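Transcription elongation factor Spt4 (Methanocaldococcus jannaschii, PDB 3LPE) pairs with Spt5 to form a heterodimer that stimulates transcription elongation by RNA polymerase, and binds a zinc ion. Local coordinates at residues 26-36 against 47-58. Sequence-based numbering, arbitrary orientation.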
loop_
_atom_site.group_PDB
_atom_site.type_symbol
_atom_site.label_atom_id
_atom_site.label_comp_id
_atom_site.label_asym_id
_atom_site.label_seq_id
_atom_site.Cartn_x
_atom_site.Cartn_y
_atom_site.Cartn_z
ATOM N N ASN B 26 -12.600 -2.342 12.632
ATOM C CA ASN B 26 -12.831 -0.925 12.359
ATOM C C ASN B 26 -11.541 -0.203 11.972
ATOM O O ASN B 26 -10.936 0.495 12.781
ATOM C CB ASN B 26 -13.509 -0.270 13.573
ATOM C CG ASN B 26 -14.173 1.042 13.227
ATOM O OD1 ASN B 26 -14.096 1.513 12.088
ATOM N ND2 ASN B 26 -14.833 1.648 14.214
ATOM N N TRP B 27 -11.131 -0.380 10.719
ATOM C CA TRP B 27 -9.881 0.165 10.230
ATOM C C TRP B 27 -10.095 0.818 8.874
ATOM O O TRP B 27 -11.061 0.516 8.166
ATOM C CB TRP B 27 -8.798 -0.921 10.137
ATOM C CG TRP B 27 -9.133 -2.070 9.218
ATOM C CD1 TRP B 27 -9.763 -3.224 9.558
ATOM C CD2 TRP B 27 -8.849 -2.169 7.808
ATOM N NE1 TRP B 27 -9.905 -4.029 8.459
ATOM C CE2 TRP B 27 -9.347 -3.408 7.371
ATOM C CE3 TRP B 27 -8.227 -1.327 6.882
ATOM C CZ2 TRP B 27 -9.236 -3.837 6.046
ATOM C CZ3 TRP B 27 -8.124 -1.748 5.564
ATOM C CH2 TRP B 27 -8.629 -2.993 5.158
ATOM N N ILE B 28 -9.175 1.703 8.528
ATOM C CA ILE B 28 -9.263 2.536 7.327
ATOM C C ILE B 28 -7.916 2.689 6.649
ATOM O O ILE B 28 -6.907 2.905 7.308
ATOM C CB ILE B 28 -9.795 3.940 7.693
ATOM C CG1 ILE B 28 -11.288 3.850 7.995
ATOM C CG2 ILE B 28 -9.550 4.927 6.570
ATOM C CD1 ILE B 28 -12.049 3.081 6.934
ATOM N N GLY B 29 -7.913 2.595 5.323
ATOM C CA GLY B 29 -6.730 2.853 4.543
ATOM C C GLY B 29 -5.942 1.579 4.389
ATOM O O GLY B 29 -6.073 0.696 5.215
ATOM N N LEU B 30 -5.121 1.492 3.348
ATOM C CA LEU B 30 -4.343 0.283 3.088
ATOM C C LEU B 30 -2.927 0.633 2.648
ATOM O O LEU B 30 -2.726 1.406 1.699
ATOM C CB LEU B 30 -5.032 -0.584 2.028
ATOM C CG LEU B 30 -4.266 -1.790 1.479
ATOM C CD1 LEU B 30 -3.916 -2.735 2.617
ATOM C CD2 LEU B 30 -5.122 -2.512 0.434
ATOM N N LEU B 31 -1.946 0.086 3.354
ATOM C CA LEU B 31 -0.537 0.228 2.965
ATOM C C LEU B 31 0.056 -1.166 2.905
ATOM O O LEU B 31 0.139 -1.854 3.932
ATOM C CB LEU B 31 0.232 1.085 3.977
ATOM C CG LEU B 31 1.769 1.126 3.809
ATOM C CD1 LEU B 31 2.182 1.499 2.391
ATOM C CD2 LEU B 31 2.430 2.070 4.806
ATOM N N ILE B 32 0.443 -1.592 1.711
ATOM C CA ILE B 32 1.009 -2.916 1.545
ATOM C C ILE B 32 2.497 -2.728 1.409
ATOM O O ILE B 32 2.956 -2.104 0.451
ATOM C CB ILE B 32 0.510 -3.612 0.281
ATOM C CG1 ILE B 32 -1.013 -3.788 0.326
ATOM C CG2 ILE B 32 1.186 -4.966 0.107
ATOM C CD1 ILE B 32 -1.559 -4.419 -0.931
ATOM N N VAL B 33 3.245 -3.249 2.386
ATOM C CA VAL B 33 4.687 -3.172 2.329
ATOM C C VAL B 33 5.261 -4.478 1.806
ATOM O O VAL B 33 5.187 -5.519 2.465
ATOM C CB VAL B 33 5.276 -2.857 3.710
ATOM C CG1 VAL B 33 6.806 -2.777 3.625
ATOM C CG2 VAL B 33 4.664 -1.553 4.215
ATOM N N ILE B 34 5.844 -4.422 0.623
ATOM C CA ILE B 34 6.406 -5.611 0.011
ATOM C C ILE B 34 7.874 -5.767 0.423
ATOM O O ILE B 34 8.337 -6.864 0.712
ATOM C CB ILE B 34 6.287 -5.529 -1.518
ATOM C CG1 ILE B 34 4.801 -5.431 -1.919
ATOM C CG2 ILE B 34 6.909 -6.736 -2.164
ATOM C CD1 ILE B 34 4.588 -5.128 -3.377
ATOM N N ASN B 35 8.597 -4.657 0.451
ATOM C CA ASN B 35 10.012 -4.658 0.834
ATOM C C ASN B 35 10.317 -3.534 1.812
ATOM O O ASN B 35 10.616 -2.412 1.408
ATOM C CB ASN B 35 10.924 -4.555 -0.393
ATOM C CG ASN B 35 12.414 -4.684 -0.032
ATOM O OD1 ASN B 35 12.805 -4.462 1.110
ATOM N ND2 ASN B 35 13.235 -5.052 -1.007
ATOM N N PRO B 36 10.259 -3.845 3.118
ATOM C CA PRO B 36 10.427 -2.861 4.191
ATOM C C PRO B 36 11.793 -2.201 4.100
ATOM O O PRO B 36 11.918 -0.983 4.286
ATOM C CB PRO B 36 10.336 -3.701 5.477
ATOM C CG PRO B 36 9.800 -5.012 5.077
ATOM C CD PRO B 36 10.121 -5.216 3.629
ATOM N N ILE B 47 7.130 1.038 9.708
ATOM C CA ILE B 47 6.928 -0.378 9.423
ATOM C C ILE B 47 8.254 -1.027 9.031
ATOM O O ILE B 47 8.908 -0.567 8.114
ATOM C CB ILE B 47 5.937 -0.563 8.262
ATOM C CG1 ILE B 47 4.549 -0.056 8.670
ATOM C CG2 ILE B 47 5.898 -2.015 7.845
ATOM C CD1 ILE B 47 3.559 0.039 7.515
ATOM N N ASP B 48 8.649 -2.100 9.715
ATOM C CA ASP B 48 9.896 -2.764 9.353
ATOM C C ASP B 48 9.733 -4.245 9.031
ATOM O O ASP B 48 10.732 -4.957 8.861
ATOM C CB ASP B 48 10.959 -2.555 10.431
ATOM C CG ASP B 48 10.580 -3.186 11.742
ATOM O OD1 ASP B 48 9.413 -3.601 11.881
ATOM O OD2 ASP B 48 11.451 -3.278 12.635
ATOM N N ILE B 49 8.486 -4.709 8.934
ATOM C CA ILE B 49 8.239 -6.071 8.473
ATOM C C ILE B 49 7.169 -6.122 7.391
ATOM O O ILE B 49 6.142 -5.427 7.483
ATOM C CB ILE B 49 7.960 -7.073 9.642
ATOM C CG1 ILE B 49 7.719 -8.489 9.111
ATOM C CG2 ILE B 49 6.804 -6.631 10.502
ATOM C CD1 ILE B 49 7.765 -9.569 10.206
ATOM N N LYS B 50 7.417 -6.919 6.356
ATOM C CA LYS B 50 6.490 -6.977 5.226
ATOM C C LYS B 50 5.089 -7.412 5.637
ATOM O O LYS B 50 4.909 -8.185 6.575
ATOM C CB LYS B 50 7.020 -7.863 4.097
ATOM C CG LYS B 50 6.788 -9.334 4.299
ATOM C CD LYS B 50 7.358 -10.133 3.140
ATOM C CE LYS B 50 6.560 -9.891 1.869
ATOM N NZ LYS B 50 6.967 -10.833 0.790
ATOM N N GLY B 51 4.093 -6.906 4.920
ATOM C CA GLY B 51 2.720 -7.239 5.211
ATOM C C GLY B 51 1.789 -6.137 4.749
ATOM O O GLY B 51 2.198 -5.167 4.138
ATOM N N LYS B 52 0.518 -6.289 5.051
ATOM C CA LYS B 52 -0.437 -5.266 4.723
ATOM C C LYS B 52 -0.857 -4.619 6.032
ATOM O O LYS B 52 -1.027 -5.309 7.028
ATOM C CB LYS B 52 -1.631 -5.902 3.996
ATOM C CG LYS B 52 -1.200 -6.832 2.849
ATOM C CD LYS B 52 -2.275 -7.861 2.522
ATOM C CE LYS B 52 -3.106 -7.442 1.319
ATOM N NZ LYS B 52 -2.356 -7.718 0.066
ATOM N N TYR B 53 -1.032 -3.300 6.011
ATOM C CA TYR B 53 -1.378 -2.514 7.184
ATOM C C TYR B 53 -2.511 -1.534 6.893
ATOM O O TYR B 53 -2.606 -0.983 5.781
ATOM C CB TYR B 53 -0.164 -1.691 7.635
ATOM C CG TYR B 53 1.013 -2.546 8.043
ATOM C CD1 TYR B 53 1.266 -2.809 9.378
ATOM C CD2 TYR B 53 1.871 -3.076 7.088
ATOM C CE1 TYR B 53 2.363 -3.596 9.762
ATOM C CE2 TYR B 53 2.954 -3.869 7.459
ATOM C CZ TYR B 53 3.190 -4.119 8.801
ATOM O OH TYR B 53 4.263 -4.896 9.173
ATOM N N ALA B 54 -3.323 -1.270 7.910
ATOM C CA ALA B 54 -4.341 -0.220 7.806
ATOM C C ALA B 54 -3.638 1.111 8.018
ATOM O O ALA B 54 -2.515 1.121 8.527
ATOM C CB ALA B 54 -5.433 -0.450 8.849
ATOM N N LEU B 55 -4.249 2.232 7.606
ATOM C CA LEU B 55 -3.667 3.537 7.907
ATOM C C LEU B 55 -4.115 4.070 9.261
ATOM O O LEU B 55 -3.396 4.816 9.921
ATOM C CB LEU B 55 -3.966 4.560 6.803
ATOM C CG LEU B 55 -3.372 4.171 5.456
ATOM C CD1 LEU B 55 -3.708 5.233 4.411
ATOM C CD2 LEU B 55 -1.861 3.987 5.583
ATOM N N SER B 56 -5.304 3.672 9.679
ATOM C CA SER B 56 -5.786 4.007 11.009
ATOM C C SER B 56 -6.747 2.930 11.491
ATOM O O SER B 56 -7.409 2.255 10.690
ATOM C CB SER B 56 -6.479 5.395 11.027
ATOM O OG SER B 56 -7.765 5.334 10.465
ATOM N N VAL B 57 -6.828 2.778 12.804
ATOM C CA VAL B 57 -7.645 1.737 13.395
ATOM C C VAL B 57 -8.249 2.250 14.674
ATOM O O VAL B 57 -7.629 3.045 15.386
ATOM C CB VAL B 57 -6.807 0.493 13.785
ATOM C CG1 VAL B 57 -7.735 -0.656 14.139
ATOM C CG2 VAL B 57 -5.859 0.094 12.675
ATOM N N LYS B 58 -9.444 1.759 14.982
ATOM C CA LYS B 58 -10.108 2.056 16.245
ATOM C C LYS B 58 -10.889 0.843 16.699
ATOM O O LYS B 58 -11.221 -0.017 15.893
ATOM C CB LYS B 58 -11.071 3.247 16.098
ATOM C CG LYS B 58 -10.548 4.541 16.687
ATOM C CD LYS B 58 -11.703 5.483 17.043
ATOM C CE LYS B 58 -11.203 6.863 17.469
ATOM N NZ LYS B 58 -10.183 6.773 18.552
#
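Strands 30-33 and 51-53 run antiparallel, their axes approaching to 4.6 Å with 162° between N-to-C directions, and L31 and V33 each trade two backbone hydrogen bonds, with Y53 and G51 respectively. Farther along, I28 bonds with S56, and its O also accepts from L55 N (2.8 Å), so L55 and S56 together face I28 in a classic beta bulge. G29, whose positive phi (89°) suits glycine, lets L55 CG rest directly on its CA at 3.7 Å. The branched aliphatic chains of L31, V33 and I47 pack against helix 40-44: L31 chi1 (171°) sends its forked end toward I47, and the two meet tip to tip, CD2 to CD1 at 3.6 Å. That same I47 CD1 sits 3.5 Å above the plane of the Y53 ring, toward its rim. Y53 OH donates to I49 O (2.6 Å), which helps to hold the ring; its side chain lies about 7 Å from the zinc ion of the zinc ribbon. Strand 30-33 also pairs antiparallel with a strand of the Spt5 (NusG-like) chain, carrying the sheet across the heterodimer. On the other face the W27 ring, its NE1 bonded to M1 O, rests on the small methyl of A54, CE3 to CB at 3.5 Å, and the long K52 chain lies alongside I32, its CG against I32 CG1 and CG2.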